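Local structure of Alpha/beta hydrolase (Streptomyces albidoflavus, 6KSU) at residues S50-D54 with S343-A347; V128-H134 with G178-L182; A171-S175 with Q462-A467. The protein probably works as a penicillin-binding-protein-like cyclase that closes non-ribosomal peptides into macrolactams, joining chain ends of opposite chirality. One frame throughout, in Å; residues are numbered along the deposited sequence.

Contact 1: residues S50-D54 with S343-A347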
ATOM      1  N   SER A  50       5.388  13.867  10.102  1.00 22.34           N
ATOM      2  CA  SER A  50       5.567  13.627  11.525  1.00 17.71           C
ATOM      3  C   SER A  50       6.683  12.619  11.683  1.00 17.12           C
ATOM      4  O   SER A  50       6.693  11.611  10.985  1.00 16.04           O
ATOM      5  CB  SER A  50       4.274  13.121  12.163  1.00 21.18           C
ATOM      6  OG  SER A  50       3.249  14.096  12.041  1.00 22.80           O
ATOM      7  N   VAL A  51       7.625  12.905  12.575  1.00 22.21           N
ATOM      8  CA  VAL A  51       8.778  12.050  12.825  1.00 22.25           C
ATOM      9  C   VAL A  51       8.852  11.761  14.312  1.00 25.37           C
ATOM     10  O   VAL A  51       8.939  12.693  15.121  1.00 23.68           O
ATOM     11  CB  VAL A  51      10.086  12.705  12.368  1.00 23.83           C
ATOM     12  CG1 VAL A  51      11.248  11.732  12.512  1.00 19.69           C
ATOM     13  CG2 VAL A  51       9.942  13.236  10.954  1.00 23.24           C
ATOM     14  N   TYR A  52       8.825  10.478  14.677  1.00 23.70           N
ATOM     15  CA  TYR A  52       9.133  10.062  16.034  1.00 23.50           C
ATOM     16  C   TYR A  52      10.565   9.548  16.041  1.00 27.26           C
ATOM     17  O   TYR A  52      10.917   8.666  15.253  1.00 25.47           O
ATOM     18  CB  TYR A  52       8.150   9.009  16.540  1.00 22.74           C
ATOM     19  CG  TYR A  52       8.450   8.507  17.935  1.00 25.12           C
ATOM     20  CD1 TYR A  52       8.032   9.207  19.079  1.00 29.44           C
ATOM     21  CD2 TYR A  52       9.172   7.337  18.113  1.00 24.73           C
ATOM     22  CE1 TYR A  52       8.323   8.711  20.368  1.00 28.10           C
ATOM     23  CE2 TYR A  52       9.463   6.858  19.350  1.00 29.57           C
ATOM     24  CZ  TYR A  52       9.044   7.538  20.483  1.00 26.00           C
ATOM     25  OH  TYR A  52       9.371   6.992  21.699  1.00 29.37           O
ATOM     26  N   ARG A  53      11.395  10.127  16.905  1.00 31.19           N
ATOM     27  CA  ARG A  53      12.813   9.804  16.927  1.00 31.60           C
ATOM     28  C   ARG A  53      13.408  10.268  18.251  1.00 35.32           C
ATOM     29  O   ARG A  53      13.131  11.381  18.712  1.00 35.38           O
ATOM     30  CB  ARG A  53      13.538  10.454  15.743  1.00 32.46           C
ATOM     31  CG  ARG A  53      15.022  10.683  16.001  1.00 39.20           C
ATOM     32  CD  ARG A  53      15.848  10.667  14.731  1.00 41.11           C
ATOM     33  NE  ARG A  53      15.693  11.879  13.945  1.00 39.90           N
ATOM     34  CZ  ARG A  53      16.641  12.357  13.148  1.00 48.45           C
ATOM     35  NH1 ARG A  53      17.803  11.718  13.048  1.00 42.04           N
ATOM     36  NH2 ARG A  53      16.424  13.462  12.447  1.00 52.02           N
ATOM     37  N   ASP A  54      14.203   9.397  18.865  1.00 40.12           N
ATOM     38  CA  ASP A  54      14.845   9.674  20.151  1.00 38.22           C
ATOM     39  C   ASP A  54      13.817   9.908  21.251  1.00 42.72           C
ATOM     40  O   ASP A  54      14.003  10.751  22.133  1.00 44.18           O
ATOM     41  CB  ASP A  54      15.809  10.851  20.036  1.00 45.48           C
ATOM     42  CG  ASP A  54      17.055  10.492  19.257  1.00 48.84           C
ATOM     43  OD1 ASP A  54      17.461  11.277  18.378  1.00 53.28           O
ATOM     44  OD2 ASP A  54      17.617   9.408  19.532  1.00 55.32           O
ATOM     45  N   SER A 343      13.959   2.691  16.836  1.00 26.29           N
ATOM     46  CA  SER A 343      12.772   3.329  17.407  1.00 28.50           C
ATOM     47  C   SER A 343      12.423   4.601  16.636  1.00 31.27           C
ATOM     48  O   SER A 343      12.276   5.693  17.207  1.00 24.96           O
ATOM     49  CB  SER A 343      12.963   3.616  18.896  1.00 28.22           C
ATOM     50  OG  SER A 343      13.195   2.424  19.627  1.00 29.28           O
ATOM     51  N   LEU A 344      12.316   4.455  15.310  1.00 26.97           N
ATOM     52  CA  LEU A 344      12.094   5.595  14.436  1.00 25.06           C
ATOM     53  C   LEU A 344      10.897   5.326  13.534  1.00 29.99           C
ATOM     54  O   LEU A 344      10.811   4.265  12.904  1.00 28.99           O
ATOM     55  CB  LEU A 344      13.345   5.880  13.611  1.00 28.88           C
ATOM     56  CG  LEU A 344      13.453   7.155  12.784  1.00 40.86           C
ATOM     57  CD1 LEU A 344      14.875   7.190  12.306  1.00 46.41           C
ATOM     58  CD2 LEU A 344      12.487   7.293  11.594  1.00 46.24           C
ATOM     59  N   ALA A 345       9.989   6.296  13.463  1.00 27.19           N
ATOM     60  CA  ALA A 345       8.848   6.242  12.564  1.00 21.37           C
ATOM     61  C   ALA A 345       8.600   7.631  12.002  1.00 26.33           C
ATOM     62  O   ALA A 345       8.726   8.635  12.712  1.00 22.52           O
ATOM     63  CB  ALA A 345       7.592   5.734  13.269  1.00 21.09           C
ATOM     64  N   LEU A 346       8.254   7.680  10.723  1.00 24.52           N
ATOM     65  CA  LEU A 346       7.944   8.937  10.070  1.00 22.04           C
ATOM     66  C   LEU A 346       6.857   8.688   9.041  1.00 20.55           C
ATOM     67  O   LEU A 346       6.813   7.638   8.393  1.00 23.74           O
ATOM     68  CB  LEU A 346       9.171   9.572   9.416  1.00 23.46           C
ATOM     69  CG  LEU A 346       9.940   8.968   8.236  1.00 27.42           C
ATOM     70  CD1 LEU A 346       9.267   9.227   6.954  1.00 23.05           C
ATOM     71  CD2 LEU A 346      11.271   9.661   8.173  1.00 33.01           C
ATOM     72  N   ALA A 347       5.970   9.644   8.918  1.00 14.92           N
ATOM     73  CA  ALA A 347       4.826   9.535   8.040  1.00 15.38           C
ATOM     74  C   ALA A 347       4.708  10.840   7.297  1.00 22.00           C
ATOM     75  O   ALA A 347       5.018  11.902   7.844  1.00 17.32           O
ATOM     76  CB  ALA A 347       3.537   9.250   8.800  1.00 16.94           C
TER

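Contact 2: residues V128-H134 with G178-L182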
ATOM      1  N   VAL A 128      -6.140 -16.169   6.420  1.00 27.16           N
ATOM      2  CA  VAL A 128      -5.866 -14.816   6.906  1.00 26.97           C
ATOM      3  C   VAL A 128      -4.382 -14.470   6.758  1.00 26.20           C
ATOM      4  O   VAL A 128      -4.028 -13.384   6.290  1.00 22.03           O
ATOM      5  CB  VAL A 128      -6.355 -14.674   8.365  1.00 31.84           C
ATOM      6  CG1 VAL A 128      -5.882 -13.359   8.983  1.00 30.88           C
ATOM      7  CG2 VAL A 128      -7.871 -14.768   8.416  1.00 27.22           C
ATOM      8  N   ARG A 129      -3.488 -15.395   7.117  1.00 22.80           N
ATOM      9  CA  ARG A 129      -2.062 -15.101   6.974  1.00 25.66           C
ATOM     10  C   ARG A 129      -1.683 -14.805   5.522  1.00 26.79           C
ATOM     11  O   ARG A 129      -0.874 -13.905   5.255  1.00 20.66           O
ATOM     12  CB  ARG A 129      -1.217 -16.260   7.498  1.00 26.49           C
ATOM     13  CG  ARG A 129       0.268 -15.909   7.623  1.00 29.62           C
ATOM     14  CD  ARG A 129       1.143 -17.150   7.760  1.00 28.96           C
ATOM     15  NE  ARG A 129       0.800 -17.907   8.967  1.00 28.62           N
ATOM     16  CZ  ARG A 129       1.041 -17.495  10.214  1.00 32.37           C
ATOM     17  NH1 ARG A 129       1.636 -16.326  10.443  1.00 31.29           N
ATOM     18  NH2 ARG A 129       0.691 -18.262  11.243  1.00 30.27           N
ATOM     19  N   GLN A 130      -2.240 -15.569   4.572  1.00 20.72           N
ATOM     20  CA  GLN A 130      -1.964 -15.303   3.168  1.00 25.07           C
ATOM     21  C   GLN A 130      -2.596 -14.003   2.706  1.00 21.87           C
ATOM     22  O   GLN A 130      -2.028 -13.316   1.856  1.00 17.55           O
ATOM     23  CB  GLN A 130      -2.468 -16.454   2.298  1.00 23.05           C
ATOM     24  CG  GLN A 130      -1.794 -17.794   2.584  1.00 26.65           C
ATOM     25  CD  GLN A 130      -2.561 -18.963   1.994  1.00 30.03           C
ATOM     26  OE1 GLN A 130      -3.763 -18.870   1.754  1.00 28.59           O
ATOM     27  NE2 GLN A 130      -1.872 -20.078   1.771  1.00 26.57           N
ATOM     28  N   LEU A 131      -3.799 -13.687   3.196  1.00 22.81           N
ATOM     29  CA  LEU A 131      -4.427 -12.426   2.824  1.00 25.10           C
ATOM     30  C   LEU A 131      -3.562 -11.247   3.262  1.00 21.88           C
ATOM     31  O   LEU A 131      -3.211 -10.386   2.447  1.00 21.56           O
ATOM     32  CB  LEU A 131      -5.832 -12.327   3.418  1.00 23.45           C
ATOM     33  CG  LEU A 131      -6.919 -13.267   2.873  1.00 21.97           C
ATOM     34  CD1 LEU A 131      -8.198 -13.014   3.652  1.00 25.97           C
ATOM     35  CD2 LEU A 131      -7.170 -13.063   1.412  1.00 26.76           C
ATOM     36  N   LEU A 132      -3.138 -11.248   4.524  1.00 18.24           N
ATOM     37  CA  LEU A 132      -2.305 -10.169   5.052  1.00 23.45           C
ATOM     38  C   LEU A 132      -1.082  -9.915   4.181  1.00 23.21           C
ATOM     39  O   LEU A 132      -0.634  -8.763   4.041  1.00 19.99           O
ATOM     40  CB  LEU A 132      -1.845 -10.509   6.483  1.00 20.97           C
ATOM     41  CG  LEU A 132      -2.662 -10.098   7.727  1.00 26.90           C
ATOM     42  CD1 LEU A 132      -2.926  -8.592   7.809  1.00 19.25           C
ATOM     43  CD2 LEU A 132      -3.959 -10.803   7.855  1.00 32.19           C
ATOM     44  N   SER A 133      -0.537 -10.975   3.589  1.00 16.95           N
ATOM     45  CA  SER A 133       0.752 -10.942   2.925  1.00 22.13           C
ATOM     46  C   SER A 133       0.617 -10.885   1.418  1.00 18.71           C
ATOM     47  O   SER A 133       1.631 -10.917   0.714  1.00 16.04           O
ATOM     48  CB  SER A 133       1.586 -12.166   3.339  1.00 23.93           C
ATOM     49  OG  SER A 133       0.917 -13.382   3.036  1.00 22.32           O
ATOM     50  N   HIS A 134      -0.614 -10.818   0.917  1.00 17.47           N
ATOM     51  CA  HIS A 134      -0.883 -10.799  -0.517  1.00 20.43           C
ATOM     52  C   HIS A 134      -0.393 -12.083  -1.192  1.00 22.56           C
ATOM     53  O   HIS A 134       0.063 -12.076  -2.338  1.00 20.02           O
ATOM     54  CB  HIS A 134      -0.275  -9.560  -1.187  1.00 21.42           C
ATOM     55  CG  HIS A 134      -0.787  -8.265  -0.635  1.00 18.68           C
ATOM     56  ND1 HIS A 134      -2.004  -7.726  -1.004  1.00 22.86           N
ATOM     57  CD2 HIS A 134      -0.257  -7.408   0.269  1.00 18.87           C
ATOM     58  CE1 HIS A 134      -2.203  -6.600  -0.347  1.00 22.02           C
ATOM     59  NE2 HIS A 134      -1.153  -6.380   0.426  1.00 21.19           N
ATOM     60  N   GLY A 178      -8.074  -8.697  -1.515  1.00 19.71           N
ATOM     61  CA  GLY A 178      -7.645  -9.516  -0.398  1.00 21.76           C
ATOM     62  C   GLY A 178      -7.887  -8.830   0.933  1.00 23.46           C
ATOM     63  O   GLY A 178      -8.311  -9.463   1.909  1.00 21.23           O
ATOM     64  N   TYR A 179      -7.660  -7.521   0.987  1.00 25.02           N
ATOM     65  CA  TYR A 179      -7.875  -6.847   2.251  1.00 23.23           C
ATOM     66  C   TYR A 179      -9.345  -6.546   2.479  1.00 22.30           C
ATOM     67  O   TYR A 179      -9.795  -6.552   3.626  1.00 21.89           O
ATOM     68  CB  TYR A 179      -7.013  -5.596   2.334  1.00 20.61           C
ATOM     69  CG  TYR A 179      -5.686  -5.890   3.009  1.00 22.43           C
ATOM     70  CD1 TYR A 179      -5.398  -5.381   4.277  1.00 15.78           C
ATOM     71  CD2 TYR A 179      -4.732  -6.700   2.390  1.00 20.01           C
ATOM     72  CE1 TYR A 179      -4.193  -5.651   4.897  1.00 16.48           C
ATOM     73  CE2 TYR A 179      -3.516  -6.984   3.016  1.00 20.30           C
ATOM     74  CZ  TYR A 179      -3.260  -6.444   4.266  1.00 21.34           C
ATOM     75  OH  TYR A 179      -2.073  -6.701   4.893  1.00 24.03           O
ATOM     76  N   CYS A 180     -10.118  -6.354   1.409  1.00 20.33           N
ATOM     77  CA  CYS A 180     -11.557  -6.229   1.592  1.00 22.43           C
ATOM     78  C   CYS A 180     -12.141  -7.508   2.174  1.00 26.68           C
ATOM     79  O   CYS A 180     -13.079  -7.459   2.979  1.00 27.72           O
ATOM     80  CB  CYS A 180     -12.216  -5.865   0.270  1.00 24.28           C
ATOM     81  SG  CYS A 180     -11.617  -4.275  -0.388  1.00 31.55           S
ATOM     82  N   LEU A 181     -11.578  -8.663   1.805  1.00 25.61           N
ATOM     83  CA  LEU A 181     -11.959  -9.910   2.465  1.00 26.77           C
ATOM     84  C   LEU A 181     -11.544  -9.915   3.926  1.00 28.81           C
ATOM     85  O   LEU A 181     -12.222 -10.526   4.760  1.00 25.08           O
ATOM     86  CB  LEU A 181     -11.339 -11.109   1.750  1.00 25.86           C
ATOM     87  CG  LEU A 181     -11.967 -11.516   0.427  1.00 31.71           C
ATOM     88  CD1 LEU A 181     -11.080 -12.539  -0.288  1.00 31.62           C
ATOM     89  CD2 LEU A 181     -13.369 -12.062   0.670  1.00 34.08           C
ATOM     90  N   LEU A 182     -10.437  -9.249   4.262  1.00 24.44           N
ATOM     91  CA  LEU A 182     -10.080  -9.143   5.669  1.00 24.91           C
ATOM     92  C   LEU A 182     -11.137  -8.356   6.442  1.00 27.81           C
ATOM     93  O   LEU A 182     -11.372  -8.629   7.628  1.00 25.47           O
ATOM     94  CB  LEU A 182      -8.693  -8.521   5.802  1.00 23.04           C
ATOM     95  CG  LEU A 182      -7.525  -9.477   5.513  1.00 24.60           C
ATOM     96  CD1 LEU A 182      -6.181  -8.754   5.389  1.00 17.91           C
ATOM     97  CD2 LEU A 182      -7.462 -10.569   6.598  1.00 24.05           C
TER
HETATM   98  O   HOH W   1      -0.340  -4.767   2.788  1.00 14.52           O

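Contact 3: residues A171-S175 with Q462-A467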
ATOM      1  N   ALA A 171       2.750 -17.385  -4.782  1.00 37.20           N
ATOM      2  CA  ALA A 171       3.457 -16.172  -5.178  1.00 30.44           C
ATOM      3  C   ALA A 171       2.788 -14.923  -4.596  1.00 28.56           C
ATOM      4  O   ALA A 171       1.590 -14.900  -4.312  1.00 27.14           O
ATOM      5  CB  ALA A 171       3.536 -16.063  -6.703  1.00 31.10           C
ATOM      6  N   PHE A 172       3.581 -13.866  -4.472  1.00 30.83           N
ATOM      7  CA  PHE A 172       3.058 -12.569  -4.064  1.00 24.82           C
ATOM      8  C   PHE A 172       2.267 -11.934  -5.207  1.00 25.56           C
ATOM      9  O   PHE A 172       2.724 -11.910  -6.353  1.00 25.59           O
ATOM     10  CB  PHE A 172       4.204 -11.661  -3.640  1.00 27.31           C
ATOM     11  CG  PHE A 172       3.766 -10.270  -3.249  1.00 26.68           C
ATOM     12  CD1 PHE A 172       3.444  -9.977  -1.921  1.00 18.85           C
ATOM     13  CD2 PHE A 172       3.665  -9.261  -4.198  1.00 23.89           C
ATOM     14  CE1 PHE A 172       3.027  -8.708  -1.533  1.00 22.64           C
ATOM     15  CE2 PHE A 172       3.254  -7.959  -3.816  1.00 23.95           C
ATOM     16  CZ  PHE A 172       2.937  -7.686  -2.484  1.00 21.29           C
ATOM     17  N   SER A 173       1.065 -11.450  -4.904  1.00 23.33           N
ATOM     18  CA  SER A 173       0.365 -10.565  -5.827  1.00 21.68           C
ATOM     19  C   SER A 173      -0.464  -9.571  -5.021  1.00 21.45           C
ATOM     20  O   SER A 173      -1.360  -9.967  -4.272  1.00 21.37           O
ATOM     21  CB  SER A 173      -0.516 -11.346  -6.809  1.00 22.99           C
ATOM     22  OG  SER A 173      -1.119 -10.466  -7.744  1.00 16.59           O
ATOM     23  N   TYR A 174      -0.178  -8.281  -5.190  1.00 21.64           N
ATOM     24  CA  TYR A 174      -0.857  -7.262  -4.400  1.00 21.01           C
ATOM     25  C   TYR A 174      -2.348  -7.265  -4.711  1.00 21.02           C
ATOM     26  O   TYR A 174      -2.752  -7.395  -5.868  1.00 20.07           O
ATOM     27  CB  TYR A 174      -0.251  -5.898  -4.698  1.00 21.93           C
ATOM     28  CG  TYR A 174      -0.647  -4.788  -3.761  1.00 20.86           C
ATOM     29  CD1 TYR A 174       0.238  -4.328  -2.776  1.00 23.64           C
ATOM     30  CD2 TYR A 174      -1.886  -4.166  -3.867  1.00 22.37           C
ATOM     31  CE1 TYR A 174      -0.106  -3.273  -1.919  1.00 21.85           C
ATOM     32  CE2 TYR A 174      -2.236  -3.096  -3.001  1.00 25.92           C
ATOM     33  CZ  TYR A 174      -1.341  -2.669  -2.037  1.00 19.47           C
ATOM     34  OH  TYR A 174      -1.681  -1.632  -1.198  1.00 24.26           O
ATOM     35  N   SER A 175      -3.170  -7.122  -3.673  1.00 19.19           N
ATOM     36  CA  SER A 175      -4.610  -7.331  -3.829  1.00 22.96           C
ATOM     37  C   SER A 175      -5.363  -6.436  -2.845  1.00 22.28           C
ATOM     38  O   SER A 175      -5.313  -6.658  -1.636  1.00 22.13           O
ATOM     39  CB  SER A 175      -4.963  -8.813  -3.624  1.00 20.10           C
ATOM     40  OG  SER A 175      -6.364  -9.015  -3.623  1.00 19.14           O
ATOM     41  N   GLN A 462       4.978 -11.175 -13.403  1.00 25.28           N
ATOM     42  CA  GLN A 462       4.732 -10.179 -12.373  1.00 28.94           C
ATOM     43  C   GLN A 462       5.603  -8.940 -12.569  1.00 26.85           C
ATOM     44  O   GLN A 462       6.749  -9.020 -13.022  1.00 27.69           O
ATOM     45  CB  GLN A 462       4.875 -10.771 -10.940  1.00 27.42           C
ATOM     46  CG  GLN A 462       6.220 -11.264 -10.526  1.00 33.13           C
ATOM     47  CD  GLN A 462       6.198 -11.929  -9.155  1.00 28.19           C
ATOM     48  OE1 GLN A 462       7.245 -12.285  -8.632  1.00 27.41           O
ATOM     49  NE2 GLN A 462       5.007 -12.099  -8.570  1.00 27.38           N
ATOM     50  N   TYR A 463       5.008  -7.789 -12.235  1.00 21.88           N
ATOM     51  CA  TYR A 463       5.598  -6.450 -12.278  1.00 23.43           C
ATOM     52  C   TYR A 463       4.744  -5.527 -11.424  1.00 24.21           C
ATOM     53  O   TYR A 463       3.534  -5.734 -11.300  1.00 24.69           O
ATOM     54  CB  TYR A 463       5.673  -5.884 -13.709  1.00 25.75           C
ATOM     55  CG  TYR A 463       4.347  -5.383 -14.279  1.00 26.54           C
ATOM     56  CD1 TYR A 463       4.040  -4.018 -14.288  1.00 26.94           C
ATOM     57  CD2 TYR A 463       3.409  -6.265 -14.824  1.00 27.27           C
ATOM     58  CE1 TYR A 463       2.844  -3.543 -14.827  1.00 26.55           C
ATOM     59  CE2 TYR A 463       2.194  -5.804 -15.355  1.00 30.58           C
ATOM     60  CZ  TYR A 463       1.925  -4.431 -15.354  1.00 36.80           C
ATOM     61  OH  TYR A 463       0.744  -3.934 -15.870  1.00 41.73           O
ATOM     62  N   GLY A 464       5.368  -4.480 -10.884  1.00 24.22           N
ATOM     63  CA  GLY A 464       4.667  -3.599  -9.948  1.00 28.07           C
ATOM     64  C   GLY A 464       4.012  -4.350  -8.795  1.00 24.44           C
ATOM     65  O   GLY A 464       2.977  -3.930  -8.277  1.00 27.70           O
ATOM     66  N   GLY A 465       4.587  -5.489  -8.406  1.00 28.10           N
ATOM     67  CA  GLY A 465       4.047  -6.322  -7.346  1.00 20.06           C
ATOM     68  C   GLY A 465       2.739  -7.022  -7.651  1.00 21.18           C
ATOM     69  O   GLY A 465       2.195  -7.673  -6.760  1.00 19.12           O
ATOM     70  N   ARG A 466       2.203  -6.922  -8.868  1.00 22.56           N
ATOM     71  CA  ARG A 466       1.048  -7.728  -9.241  1.00 20.38           C
ATOM     72  C   ARG A 466       1.495  -8.929 -10.069  1.00 25.90           C
ATOM     73  O   ARG A 466       2.490  -8.860 -10.788  1.00 24.17           O
ATOM     74  CB  ARG A 466       0.028  -6.914 -10.045  1.00 23.55           C
ATOM     75  CG  ARG A 466      -1.009  -6.215  -9.170  1.00 32.69           C
ATOM     76  CD  ARG A 466      -0.449  -4.906  -8.615  1.00 27.14           C
ATOM     77  NE  ARG A 466      -1.492  -4.014  -8.117  1.00 37.35           N
ATOM     78  CZ  ARG A 466      -1.247  -2.907  -7.420  1.00 38.84           C
ATOM     79  NH1 ARG A 466       0.017  -2.578  -7.161  1.00 33.06           N
ATOM     80  NH2 ARG A 466      -2.256  -2.141  -6.975  1.00 31.01           N
ATOM     81  N   ALA A 467       0.757 -10.039  -9.938  1.00 23.83           N
ATOM     82  CA  ALA A 467       0.893 -11.201 -10.802  1.00 22.29           C
ATOM     83  C   ALA A 467      -0.214 -11.171 -11.847  1.00 25.19           C
ATOM     84  O   ALA A 467      -1.294 -10.620 -11.631  1.00 24.93           O
ATOM     85  CB  ALA A 467       0.814 -12.527 -10.018  1.00 25.91           C
TER
HETATM   86  O   HOH W   2       6.519 -13.658  -5.613  1.00 27.28           O

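Contact 1: residues S50-D54 with S343-A347
Ser-50 to Arg-53 and Leu-344 to Ala-347 run antiparallel at 178°, with Ser-50/Ala-347 and Tyr-52/Ala-345 as hydrogen-bonded pairs and Val-51/Leu-346 as the non-hydrogen-bonded pair between them. Each hydrogen-bonded pair closes a ring of two bonds. The shortest of the four runs from Tyr-52 N to Ala-345 O at 2.7 Å, and its partner from Ala-345 N to Tyr-52 O is longer, at 3.1 Å. Ser-50 O takes Ala-347 N at 2.9 Å and also receives the CA-H of Leu-346, whose CA lies 3.1 Å from that oxygen. On one face Val-51 and Leu-346 are neighbours with their side chains extending in the same direction, Val-51 CG2 4.0 Å from Leu-346 CB. With chi1 (measured to CG1) at -174°, it is CG2, beside the backbone N, that turns to Leu-346. On the other face stand Ser-50, Tyr-52, Ala-345 and Ala-347, packed under helix 261-268. The Tyr-52 ring slants past the backbone of Ser-343, its CD2 3.6 Å from Ser-343 O. Its hydroxyl is held by Asp-274, Arg-269 makes a cation-pi contact with the ring, and Ser-50 OG bonds to Thr-262. Ser-343 and Leu-344 together form a G1 beta bulge against the end of strand 332-339. These two strands lie within the antiparallel sheet of the beta-lactamase-like domain. Backbone bonds supply the polar part of the pairing, whereas the polar ends of Ser-50 and Tyr-52 tie the sheet to the helix and loop covering it.

Contact 2: residues V128-H134 with G178-L182
Leu-131 fits against Gly-178 where two helices of the helical region of this beta-lactamase-like, penicillin-binding-protein-related fold cross at -133°, their axes 9.3 Å apart. Gly-178 brings its backbone to the leucine: Leu-131 CD2 lies 3.8 Å from Gly-178 O. Tyr-179 comes next and carries the polar part of the contact. Its hydroxyl donates to Leu-132 O at 2.7 Å, lying in the carbonyl plane on a lone pair (C=O...O angle 119°). This gives a partner to a buried carbonyl at the end of helix 128-132, where His-134, with positive phi, completes a Schellman motif. The rings of His-134 and Tyr-179 are tilted by only 25° but slid apart, with NE2 and CE1 of the histidine beside CE2 of the tyrosine. A water in the plane of the imidazole bonds to His-134 NE2 and reaches weakly to the Tyr-179 hydroxyl. Tyr-179 also touches Lys-86 and Thr-89 of helix 85-98, which puts it beside a probable SxxK active-site motif. Further along, the CB of Leu-181 meets CD1 of Leu-131. Leu-182 then packs against Val-128, Leu-131 and Leu-132, running counter to Leu-131 and roughly perpendicular to Leu-132. Its CD2 touches Val-128 CG1, Leu-131 CD1 and Leu-132 CD2, the last at 3.7 Å. The other methyl, CD1 of Leu-182, sits over the centre of the Tyr-179 ring, 3.5 Å above its plane.

Contact 3: residues A171-S175 with Q462-A467
Tyr-174 and Arg-466 run alongside each other in the same direction, the phenol ring and guanidinium plane only 24° apart. CD2 of Tyr-174 sits over one face of the guanidinium, toward its rim and 3.7 Å from Arg-466 NH2. A bend at chi2 (82°) folds the arginine back along the tyrosine; Arg-466 NE makes a salt bridge with Asp-140, and NH1 bonds weakly to Gly-464 O. Phe-172 meets the turn differently: Gly-465 CA lies at its ring edge, in plane, while Gly-465 O approaches obliquely, 3.1 Å from CE2. That oxygen also accepts Tyr-174 N at 2.9 Å, the donor tilted from the carbonyl plane. Between the two aromatic residues, Ser-173 places OG opposite its own backbone N, where it accepts Ala-467 N in a nearly straight bond of 2.9 Å. A water accepts the backbone N-H of Phe-172 and donates weakly to Gln-462 OE1, whose stronger partner is Arg-448. The Tyr-174 hydroxyl bonds weakly to Ser-83 and Lys-86, consistent with a penicillin-binding-protein-like active site. Residues 463-466 form the type I' turn of the last hairpin of the C-terminal antiparallel barrel, joining strands 458-463 and 466-470. It packs against the loop that follows helix 153-160 and ends at Ser-175, the N-cap of helix 176-189.

Contacts 2 and 3 adjoin, their centres 13 Å apart, and meet where His-134 O probably accepts Ser-173 N and the rings of His-134 and Tyr-174 stack. Helix 176-189, which supplies residues 178-182, starts directly after the loop 171-175. Contact 1 lies apart in the antiparallel sheet, its nearest atoms about 17 Å from contact 2 and about 16 Å from contact 3, across the chain's centre from the latter. Along the chain the order is 50-54, 128-134, 171-175, 178-182, 343-347, 462-467. Contact 1 thus pairs an early strand with a late strand of the sheet, contact 2 packs helices of the beta-lactamase-like domain, and contact 3 docks the C-terminal barrel beside the probable active site.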